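Local atomic coordinates of antisigma-factor antagonist STAS (PDB entry 3LKL), a protein that is probably a SulP-type sulfate transporter of the membrane, of which this chain is the C-terminal STAS domain. Residues V30-M34 with S59-L64. Coordinates in Å, arbitrary orientation, origin at the centre of the assembly. Numbering follows the deposited sequence.
Sequences VEDFM and SSVQAL
Two short helical segments, V30-M34 and S59-L64, run side by side in nearly the same direction, their axes 14° apart and 10.4 Å from each other at closest approach. Both have regular alpha-helical backbone angles, with i+4 to i backbone hydrogen bonds, M34 N to V30 O (2.7 Å) and A63 N to S59 O (2.9 Å). Set the register by placing the CA atoms of V30 and S60 6.1 Å apart. A63 is the centre of the interface: its CB points at the other helix, and its small methyl leaves room for three larger side chains to close around it. V30, chi1 t, brings CG1 to 4.0 Å from A63 CB, while its CG2 lies 3.5 Å from S60 OG, a van der Waals approach of a methyl to a hydroxyl whose hydrogen bond goes to D57 OD1. One turn on, F33 points its CA-CB bond toward the second helix, and at chi1 t its CE2 lies 4.1 Å from A63 CB, with the carbonyl carbon A63 C near the ring plane at its edge, and CZ reaches 3.9 Å from L64 CD1. Selenomethionine M34 starts sideways, but chi1 and chi2, both m, bring SE to 4.1 Å from A63 CB and 3.5 Å from A63 O. Around the contact, L25 of strand 24-25 touches both F33 and S60, I55 of strand 53-55 touches S60 and L64, and F37 meets the F33 ring edge-to-face. This is parallel helix packing between the short helix 30-35 and the long helix 58-73, part of the alpha/beta STAS fold, in which helices pack with a mixed beta-sheet.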
# COMPACT_ATOMS: atom_id res chain seq x y z
N VAL A 30 2.33 -4.77 -12.21
CA VAL A 30 1.06 -5.35 -12.71
C VAL A 30 1.25 -6.81 -13.23
O VAL A 30 0.44 -7.70 -13.02
CB VAL A 30 0.53 -4.42 -13.80
CG1 VAL A 30 -0.30 -5.11 -14.84
CG2 VAL A 30 -0.19 -3.29 -13.21
N GLU A 31 2.40 -7.05 -13.82
CA GLU A 31 2.69 -8.33 -14.41
C GLU A 31 2.87 -9.39 -13.35
O GLU A 31 2.26 -10.42 -13.43
CB GLU A 31 3.95 -8.13 -15.23
CG GLU A 31 4.15 -9.17 -16.22
CD GLU A 31 5.55 -9.08 -16.76
OE1 GLU A 31 6.26 -10.10 -16.67
OE2 GLU A 31 5.92 -7.95 -17.20
N ASP A 32 3.63 -9.08 -12.29
CA ASP A 32 3.74 -9.97 -11.18
C ASP A 32 2.45 -10.04 -10.47
O ASP A 32 2.16 -11.06 -9.89
CB ASP A 32 4.75 -9.53 -10.11
CG ASP A 32 6.17 -9.57 -10.61
OD1 ASP A 32 6.47 -10.45 -11.45
OD2 ASP A 32 6.96 -8.71 -10.19
N PHE A 33 1.68 -8.95 -10.45
CA PHE A 33 0.41 -9.01 -9.75
C PHE A 33 -0.48 -10.02 -10.44
O PHE A 33 -1.08 -10.91 -9.78
CB PHE A 33 -0.23 -7.60 -9.69
CG PHE A 33 -1.69 -7.55 -9.32
CD1 PHE A 33 -2.12 -7.62 -8.00
CD2 PHE A 33 -2.63 -7.22 -10.28
CE1 PHE A 33 -3.47 -7.51 -7.69
CE2 PHE A 33 -3.99 -7.15 -9.97
CZ PHE A 33 -4.41 -7.29 -8.69
N MSE A 34 -0.58 -9.90 -11.75
CA MSE A 34 -1.49 -10.83 -12.48
C MSE A 34 -0.99 -12.29 -12.39
O MSE A 34 -1.79 -13.22 -12.18
CB MSE A 34 -1.52 -10.42 -13.93
CG MSE A 34 -2.26 -9.09 -14.17
SE MSE A 34 -4.05 -9.03 -13.39
CE MSE A 34 -5.12 -9.83 -14.72
N SER A 59 -3.64 1.97 -14.76
CA SER A 59 -3.20 0.65 -15.19
C SER A 59 -3.49 -0.42 -14.18
O SER A 59 -3.98 -1.50 -14.54
CB SER A 59 -1.69 0.61 -15.37
OG SER A 59 -1.33 1.20 -16.59
N SER A 60 -3.11 -0.15 -12.93
CA SER A 60 -3.27 -1.10 -11.85
C SER A 60 -4.67 -1.31 -11.45
O SER A 60 -5.02 -2.44 -11.10
CB SER A 60 -2.44 -0.76 -10.64
OG SER A 60 -1.12 -0.62 -11.08
N VAL A 61 -5.47 -0.25 -11.46
CA VAL A 61 -6.90 -0.40 -11.26
C VAL A 61 -7.51 -1.25 -12.33
O VAL A 61 -8.32 -2.13 -12.03
CB VAL A 61 -7.64 0.93 -11.23
CG1 VAL A 61 -9.10 0.68 -11.03
CG2 VAL A 61 -7.18 1.70 -10.00
N GLN A 62 -7.13 -0.98 -13.58
CA GLN A 62 -7.63 -1.74 -14.68
C GLN A 62 -7.15 -3.22 -14.59
O GLN A 62 -7.89 -4.07 -14.97
CB GLN A 62 -7.19 -1.12 -16.00
CG GLN A 62 -7.82 0.20 -16.32
CD GLN A 62 -7.32 0.81 -17.61
OE1 GLN A 62 -6.20 0.55 -18.03
NE2 GLN A 62 -8.14 1.69 -18.23
N ALA A 63 -5.97 -3.50 -14.07
CA ALA A 63 -5.51 -4.87 -13.90
C ALA A 63 -6.35 -5.58 -12.87
O ALA A 63 -6.73 -6.76 -13.08
CB ALA A 63 -4.04 -4.91 -13.45
N LEU A 64 -6.63 -4.90 -11.75
CA LEU A 64 -7.51 -5.44 -10.71
C LEU A 64 -8.88 -5.77 -11.26
O LEU A 64 -9.44 -6.78 -10.95
CB LEU A 64 -7.62 -4.44 -9.53
CG LEU A 64 -8.50 -4.84 -8.35
CD1 LEU A 64 -8.01 -6.12 -7.74
CD2 LEU A 64 -8.64 -3.68 -7.25